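Local structure of peptidoglycan-recognition protein LC (Drosophila melanogaster, 2F2L) at residues 2-5 / 6-9; 46-49 / 50-54; 122-125 / 126-130. The protein activates the imd/Relish immune pathway in response to peptidoglycan of Gram-negative bacteria, probably as a pattern-recognition receptor, this chain being the extracellular domain of its LCa isoform. All coordinates share one frame; numbering follows the deposited sequence.

Contact 1: 2-5 / 6-9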
# COMPACT_ATOMS: atom_id res chain seq x y z
N PHE A 2 -7.98 -14.54 3.85
CA PHE A 2 -7.43 -13.72 2.73
C PHE A 2 -7.45 -12.24 3.08
O PHE A 2 -8.48 -11.72 3.50
CB PHE A 2 -8.23 -13.87 1.45
CG PHE A 2 -7.92 -15.12 0.66
CD1 PHE A 2 -8.58 -16.32 0.95
CD2 PHE A 2 -7.02 -15.09 -0.38
CE1 PHE A 2 -8.32 -17.47 0.21
CE2 PHE A 2 -6.76 -16.24 -1.13
CZ PHE A 2 -7.41 -17.43 -0.83
N VAL A 3 -6.34 -11.55 2.87
CA VAL A 3 -6.28 -10.11 3.08
C VAL A 3 -6.28 -9.47 1.70
O VAL A 3 -5.34 -9.64 0.92
CB VAL A 3 -5.08 -9.70 3.93
CG1 VAL A 3 -5.05 -8.18 4.14
CG2 VAL A 3 -5.13 -10.42 5.28
N GLU A 4 -7.38 -8.80 1.39
CA GLU A 4 -7.61 -8.25 0.07
C GLU A 4 -6.69 -7.05 -0.12
O GLU A 4 -6.20 -6.46 0.84
CB GLU A 4 -9.08 -7.84 -0.12
CG GLU A 4 -10.12 -8.92 0.13
CD GLU A 4 -10.00 -10.09 -0.84
OE1 GLU A 4 -9.51 -9.89 -2.01
OE2 GLU A 4 -10.39 -11.21 -0.44
N ARG A 5 -6.45 -6.72 -1.38
CA ARG A 5 -5.59 -5.61 -1.77
C ARG A 5 -5.92 -4.33 -1.01
O ARG A 5 -5.03 -3.64 -0.52
CB ARG A 5 -5.75 -5.39 -3.26
CG ARG A 5 -4.96 -6.38 -4.10
CD ARG A 5 -5.21 -6.15 -5.56
NE ARG A 5 -4.54 -4.94 -6.02
CZ ARG A 5 -3.30 -4.89 -6.51
NH1 ARG A 5 -2.56 -5.98 -6.60
NH2 ARG A 5 -2.80 -3.72 -6.90
N GLN A 6 -7.21 -4.00 -0.94
CA GLN A 6 -7.67 -2.80 -0.25
C GLN A 6 -7.24 -2.79 1.23
O GLN A 6 -6.89 -1.73 1.78
CB GLN A 6 -9.20 -2.60 -0.40
CG GLN A 6 -10.08 -3.86 -0.13
CD GLN A 6 -10.44 -4.70 -1.40
OE1 GLN A 6 -9.62 -4.86 -2.32
NE2 GLN A 6 -11.68 -5.24 -1.42
N GLN A 7 -7.26 -3.97 1.87
CA GLN A 7 -6.88 -4.05 3.27
C GLN A 7 -5.39 -3.81 3.47
O GLN A 7 -4.99 -3.43 4.57
CB GLN A 7 -7.25 -5.40 3.89
CG GLN A 7 -8.71 -5.77 3.85
CD GLN A 7 -8.94 -7.22 4.31
OE1 GLN A 7 -9.22 -8.12 3.50
NE2 GLN A 7 -8.80 -7.45 5.62
N TRP A 8 -4.55 -4.03 2.45
CA TRP A 8 -3.11 -3.71 2.59
C TRP A 8 -2.69 -2.42 1.87
O TRP A 8 -1.51 -2.14 1.68
CB TRP A 8 -2.19 -4.91 2.31
CG TRP A 8 -2.23 -5.56 0.95
CD1 TRP A 8 -2.93 -6.67 0.60
CD2 TRP A 8 -1.46 -5.19 -0.20
NE1 TRP A 8 -2.67 -7.01 -0.71
CE2 TRP A 8 -1.78 -6.11 -1.23
CE3 TRP A 8 -0.54 -4.16 -0.48
CZ2 TRP A 8 -1.20 -6.03 -2.52
CZ3 TRP A 8 0.02 -4.08 -1.74
CH2 TRP A 8 -0.31 -5.01 -2.74
N LEU A 9 -3.68 -1.60 1.53
CA LEU A 9 -3.43 -0.27 0.99
C LEU A 9 -2.78 -0.33 -0.38
O LEU A 9 -2.06 0.57 -0.78
CB LEU A 9 -2.59 0.53 2.00
CG LEU A 9 -2.80 2.01 2.23
CD1 LEU A 9 -4.29 2.35 2.37
CD2 LEU A 9 -2.04 2.45 3.48

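Contact 2: 46-49 / 50-54. With MLD (glcnac(beta1-4)-murnac(1,6-anhydro)-L-ala-gamma-D-glu-meso-a2pm-D-ala), chain G.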
# COMPACT_ATOMS: atom_id res chain seq x y z
N ARG A 46 4.84 -5.15 5.37
CA ARG A 46 5.76 -5.84 4.46
C ARG A 46 5.24 -5.84 3.02
O ARG A 46 6.01 -5.54 2.09
CB ARG A 46 6.02 -7.29 4.90
CG ARG A 46 6.57 -7.46 6.30
CD ARG A 46 7.90 -6.75 6.54
NE ARG A 46 8.30 -6.98 7.94
CZ ARG A 46 8.91 -6.11 8.73
NH1 ARG A 46 9.23 -4.90 8.31
NH2 ARG A 46 9.18 -6.45 9.98
N VAL A 47 3.97 -6.19 2.84
CA VAL A 47 3.41 -6.35 1.50
C VAL A 47 3.31 -5.00 0.77
O VAL A 47 3.67 -4.91 -0.40
CB VAL A 47 2.02 -7.06 1.50
CG1 VAL A 47 1.50 -7.18 0.06
CG2 VAL A 47 2.12 -8.46 2.11
N ARG A 48 2.87 -3.96 1.48
CA ARG A 48 2.70 -2.63 0.89
C ARG A 48 4.06 -2.05 0.50
O ARG A 48 4.20 -1.48 -0.59
CB ARG A 48 1.94 -1.65 1.83
CG ARG A 48 1.60 -0.28 1.18
CD ARG A 48 0.99 -0.48 -0.22
NE ARG A 48 0.76 0.73 -1.01
CZ ARG A 48 1.62 1.22 -1.89
NH1 ARG A 48 2.79 0.68 -2.06
NH2 ARG A 48 1.32 2.31 -2.57
N LEU A 49 5.07 -2.24 1.35
CA LEU A 49 6.41 -1.80 1.02
C LEU A 49 7.05 -2.58 -0.14
O LEU A 49 7.79 -2.01 -0.94
CB LEU A 49 7.32 -1.82 2.24
CG LEU A 49 6.89 -0.89 3.38
CD1 LEU A 49 7.99 -0.87 4.45
CD2 LEU A 49 6.59 0.51 2.88
N LEU A 50 6.81 -3.89 -0.21
CA LEU A 50 7.22 -4.69 -1.38
C LEU A 50 6.59 -4.20 -2.68
O LEU A 50 7.23 -4.23 -3.73
CB LEU A 50 6.88 -6.17 -1.19
CG LEU A 50 7.86 -6.94 -0.30
CD1 LEU A 50 7.20 -8.22 0.29
CD2 LEU A 50 9.09 -7.29 -1.09
N GLN A 51 5.32 -3.79 -2.60
CA GLN A 51 4.64 -3.29 -3.79
C GLN A 51 5.35 -2.06 -4.31
O GLN A 51 5.60 -1.94 -5.48
CB GLN A 51 3.17 -2.96 -3.56
CG GLN A 51 2.47 -2.61 -4.88
CD GLN A 51 1.08 -2.07 -4.72
OE1 GLN A 51 0.79 -1.33 -3.77
NE2 GLN A 51 0.22 -2.38 -5.71
N THR A 52 5.66 -1.13 -3.44
CA THR A 52 6.45 0.04 -3.84
C THR A 52 7.79 -0.34 -4.45
O THR A 52 8.17 0.22 -5.47
CB THR A 52 6.64 1.00 -2.66
OG1 THR A 52 5.39 1.64 -2.43
CG2 THR A 52 7.71 2.05 -2.96
N TYR A 53 8.51 -1.25 -3.81
CA TYR A 53 9.77 -1.72 -4.33
C TYR A 53 9.59 -2.30 -5.73
O TYR A 53 10.32 -1.97 -6.65
CB TYR A 53 10.40 -2.76 -3.39
CG TYR A 53 11.75 -3.18 -3.87
CD1 TYR A 53 12.88 -2.46 -3.55
CD2 TYR A 53 11.90 -4.28 -4.72
CE1 TYR A 53 14.14 -2.83 -4.02
CE2 TYR A 53 13.13 -4.67 -5.18
CZ TYR A 53 14.24 -3.94 -4.84
OH TYR A 53 15.45 -4.34 -5.34
N ASP A 54 8.61 -3.17 -5.88
CA ASP A 54 8.36 -3.80 -7.18
C ASP A 54 8.01 -2.80 -8.27
O ASP A 54 8.47 -2.94 -9.41
CB ASP A 54 7.27 -4.85 -7.07
CG ASP A 54 7.75 -6.09 -6.33
OD1 ASP A 54 8.95 -6.13 -5.95
OD2 ASP A 54 6.94 -7.02 -6.15
CAA MLD G . 3.34 6.38 -5.17
CAB MLD G . 4.09 6.93 -3.96
OAC MLD G . 3.82 8.04 -3.52
N2 MLD G . 5.01 6.12 -3.46
C2 MLD G . 5.88 6.45 -2.34
C3 MLD G . 7.32 6.19 -2.79
O3 MLD G . 7.69 6.99 -3.93
C4 MLD G . 8.29 6.36 -1.62
O4 MLD G . 9.56 5.92 -2.07
C5 MLD G . 7.84 5.48 -0.45
C6 MLD G . 8.65 5.62 0.85
O6 MLD G . 8.24 4.56 1.76
O5 MLD G . 6.52 5.88 -0.10
C1 MLD G . 5.55 5.59 -1.13
O1 MLD G . 4.28 5.94 -0.66
CA4 MLD G . 3.80 5.01 0.34
CA5 MLD G . 3.34 3.64 -0.16
OA5 MLD G . 1.93 3.34 0.12
CA6 MLD G . 4.03 2.74 0.80
OA6 MLD G . 3.19 2.75 1.94
CA1 MLD G . 1.94 3.38 1.56
CA2 MLD G . 1.99 4.84 2.04
NAD MLD G . 0.61 5.33 2.28
CAE MLD G . 0.22 5.83 3.44
CAF MLD G . -1.23 6.26 3.48
OAG MLD G . 0.96 5.98 4.41
CA3 MLD G . 2.64 5.75 0.99
OAH MLD G . 3.16 6.99 1.59
CAI MLD G . 2.30 8.14 1.42
CAJ MLD G . 2.62 8.91 0.15
CAL MLD G . 2.48 9.09 2.62
OAM MLD G . 1.88 10.15 2.59
N MLD G . 3.26 8.71 3.63
CA MLD G . 3.48 9.51 4.85
CB MLD G . 2.38 9.08 5.82
C MLD G . 4.85 9.10 5.42
O MLD G . 5.11 7.91 5.62
NAN MLD G . 5.68 10.11 5.64
CAO MLD G . 7.04 9.99 6.19
CAP MLD G . 8.07 10.80 5.33
OBA MLD G . 9.13 11.09 5.90
OAQ MLD G . 7.79 11.16 4.16
CBB MLD G . 7.09 10.64 7.56
CBC MLD G . 6.30 9.91 8.64
CBD MLD G . 6.51 10.63 9.98
OBE MLD G . 6.81 11.82 10.03
NBF MLD G . 6.36 9.88 11.05
CBG MLD G . 6.53 10.42 12.41
CBH MLD G . 8.01 10.78 12.65
OBI MLD G . 8.91 10.02 12.31
NBJ MLD G . 8.21 11.97 13.22
CBK MLD G . 9.55 12.50 13.56
CBL MLD G . 9.57 12.84 15.05
CBM MLD G . 9.94 13.77 12.77
OBO MLD G . 9.02 14.50 12.33
OBN MLD G . 11.17 13.99 12.65
CBP MLD G . 6.01 9.37 13.42
CBQ MLD G . 5.78 9.98 14.81
CBR MLD G . 5.13 8.96 15.75
CBS MLD G . 4.39 9.62 16.92
CBT MLD G . 3.09 10.27 16.40
OBV MLD G . 2.17 9.50 16.09
OBU MLD G . 3.06 11.51 16.34
NBW MLD G . 5.24 10.63 17.55

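Contact 3: 122-125 / 126-130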
# COMPACT_ATOMS: atom_id res chain seq x y z
N LEU A 122 -4.44 -23.08 0.25
CA LEU A 122 -4.40 -22.17 -0.91
C LEU A 122 -4.33 -22.94 -2.23
O LEU A 122 -5.07 -22.63 -3.17
CB LEU A 122 -3.22 -21.17 -0.82
CG LEU A 122 -3.20 -20.09 -1.91
CD1 LEU A 122 -4.48 -19.24 -1.87
CD2 LEU A 122 -1.98 -19.19 -1.77
N LEU A 123 -3.47 -23.95 -2.30
CA LEU A 123 -3.40 -24.85 -3.45
C LEU A 123 -4.72 -25.60 -3.72
O LEU A 123 -5.17 -25.71 -4.87
CB LEU A 123 -2.27 -25.86 -3.27
CG LEU A 123 -0.83 -25.33 -3.27
CD1 LEU A 123 0.10 -26.39 -2.72
CD2 LEU A 123 -0.38 -24.90 -4.65
N GLU A 124 -5.33 -26.12 -2.65
CA GLU A 124 -6.63 -26.77 -2.76
C GLU A 124 -7.73 -25.83 -3.29
O GLU A 124 -8.52 -26.24 -4.15
CB GLU A 124 -7.06 -27.39 -1.42
CG GLU A 124 -8.51 -27.92 -1.43
CD GLU A 124 -8.99 -28.48 -0.08
OE1 GLU A 124 -8.51 -27.99 0.98
OE2 GLU A 124 -9.84 -29.39 -0.09
N ARG A 125 -7.79 -24.61 -2.76
CA ARG A 125 -8.77 -23.62 -3.21
C ARG A 125 -8.60 -23.35 -4.71
O ARG A 125 -9.58 -23.27 -5.44
CB ARG A 125 -8.64 -22.33 -2.39
CG ARG A 125 -9.81 -21.34 -2.53
CD ARG A 125 -11.15 -21.93 -2.12
NE ARG A 125 -11.12 -22.56 -0.79
CZ ARG A 125 -11.35 -21.94 0.36
NH1 ARG A 125 -11.65 -20.65 0.40
NH2 ARG A 125 -11.30 -22.63 1.50
N GLY A 126 -7.35 -23.21 -5.16
CA GLY A 126 -7.05 -23.01 -6.58
C GLY A 126 -7.49 -24.14 -7.49
O GLY A 126 -8.00 -23.91 -8.60
N VAL A 127 -7.31 -25.37 -7.03
CA VAL A 127 -7.80 -26.53 -7.77
C VAL A 127 -9.34 -26.50 -7.86
O VAL A 127 -9.90 -26.67 -8.95
CB VAL A 127 -7.27 -27.84 -7.15
CG1 VAL A 127 -7.97 -29.05 -7.72
CG2 VAL A 127 -5.75 -27.93 -7.41
N LYS A 128 -10.01 -26.22 -6.75
CA LYS A 128 -11.48 -26.18 -6.70
C LYS A 128 -12.09 -25.09 -7.57
O LYS A 128 -13.22 -25.24 -8.04
CB LYS A 128 -11.96 -25.95 -5.28
CG LYS A 128 -11.71 -27.09 -4.35
CD LYS A 128 -12.68 -28.21 -4.56
CE LYS A 128 -12.43 -29.28 -3.53
NZ LYS A 128 -12.88 -28.83 -2.19
N LEU A 129 -11.36 -23.98 -7.73
CA LEU A 129 -11.85 -22.83 -8.48
C LEU A 129 -11.50 -22.87 -9.97
O LEU A 129 -11.86 -21.95 -10.70
CB LEU A 129 -11.33 -21.53 -7.86
CG LEU A 129 -11.85 -21.18 -6.45
CD1 LEU A 129 -11.12 -19.95 -5.93
CD2 LEU A 129 -13.37 -20.95 -6.42
N GLY A 130 -10.82 -23.92 -10.42
CA GLY A 130 -10.42 -24.05 -11.84
C GLY A 130 -9.19 -23.22 -12.25
O GLY A 130 -8.92 -23.03 -13.44

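Contact 1: 2-5 / 6-9
The short edge strand 2-3 gives way here to a tight turn, and Glu4 and Gln7 tie the two together. The backbone N of Glu4 donates a nearly straight hydrogen bond (170°) to Gln7 OE1 at 2.9 Å, reaching the amide oxygen from above the plane of its carbonyl. In return Gln7 N makes a weak bond to Glu4 O at 2.9 Å. The glutamine thus pairs with one residue through both side chain and backbone. Its chain can reach because CG lies beside the backbone N (chi1 -59°) and the rest runs extended. The branched, buried Val3 meanwhile packs its methyl CG1 on the aliphatic base of the glutamine, 3.6 Å from Gln7 CB.

Trp8 folds its indole back over the turn. Arg5 CA sits over one face, 3.8 Å from the centroid of the five-membered ring, in a CH-pi contact, while Val3 O lies at the ring edge. Trp8 NE1 is bonded to Val77 O of the adjoining strand. The aliphatic part of Arg5 runs alongside the indole, with CG 4.1 Å from Trp8 CZ2, and the guanidinium beyond forms a salt bridge with Asp62. Weak bonds from Trp8 N to Glu4 O and Arg5 O complete a compact turn after an edge strand; Leu9, at its end, belongs to the muropeptide site.

Contact 2: 46-49 / 50-54
Residues 46-54 form about two and a half turns of regular alpha-helix in the middle of helix 40-57, each backbone N-H from Leu50 onward bonding to the carbonyl four residues back, as in Leu50 N to Arg46 O at 2.9 Å and Tyr53 N to Leu49 O at 3.1 Å. One face of this helix of the amidase-like PGRP domain packs on the bound muropeptide at the interface with the LCx chain, whose His32 and Tyr66 are among the residues hydrogen-bonded to the ligand. Arg48 is the central side chain there: CG stands opposite the backbone N (chi1 -173°) and the chain bends at chi2, which carries the guanidinium forward along the helix to Gln51 and Thr52.

The planar group is layered between two oxygens. Over one face lies the ligand ring oxygen OA5, 2.9 Å from Arg48 CZ; over the opposite face Gln51 OE1 stands 3.3 Å from that same carbon, at an angle too poor for a hydrogen bond. Gln51 OE1 instead accepts from Gln11 N, while Gln51 NE2 reaches Asp62. A long, planar cation suits such a place, since its edge can still donate: NE bonds to Leu9 O, and NH2 to Gln11 OE1 and to Ala34 O of the LCx chain, so Arg48 joins ligand and both receptor isoforms. Leu49 adds an apolar branch, CD2 lying 4.0 Å from ligand CA6. At the remaining edge, close to the guanidinium plane, Arg48 NH1 makes a weak hydrogen bond to Thr52 OG1 at 2.8 Å with an N-H...O angle of 128°.

Contact 3: 122-125 / 126-130
Glu124 and Lys128, one turn apart near the end of helix 113-128, run side by side in the same direction and form a long salt bridge, OE2 to NZ 3.7 Å. The acid reaches along an extended chain, whereas the lysine is bent at chi2 and chi4 to bring its ammonium back toward the carboxylate. Such i to i+4 pairs of flexible charged residues suit a surface helix face, although at this length the attraction is probably modest. Just beyond the helix Leu129 leans over the backbone of the last turn, its CG 3.2 Å from Arg125 O.

These side chains are spaced by the helical backbone, where Lys128 N bonds to Glu124 O and Leu129 N to Arg125 O, each at 3.0 Å. The helix then ends in a Schellman motif at Gly130, whose positive phi of 79° is easily adopted by a residue without a side chain. Gly130 N turns back to Val127 O at 3.3 Å. Gly126 is buried, and its backbone is hydrogen-bonded to Ile132 of the following strand.

The inward side of the helix is apolar. Leu122 packs on Phe67 and Ile69 of strand 67-69 and on Phe100 of strand 98-102; Leu123 adds Phe100 and Phe138, and Val127 reaches Tyr136, so this helix end packs across strands 67-69, 98-102 and 136-140 of the central sheet.

How the contacts relate
From the N terminus the three contacts follow in series, each a local turn that closes before the next begins, so none nests or crosses. Contact 1 leads from the edge strand of the sheet into the loop before strand 24-31, and that loop lies on helix 40-57, where contact 2 sits: Trp8 CZ3 comes within 3.5 Å of Gln51 OE1. Contact 3 ends helix 113-128 and touches contact 1 through Phe2 CZ and Leu122 CD1, 3.6 Å apart. Contacts 2 and 3 do not meet; they lie on opposite sides of the chain's centre, nearest atoms about 12 Å apart. The N-terminal segment therefore connects the ligand-binding helix with the distant one.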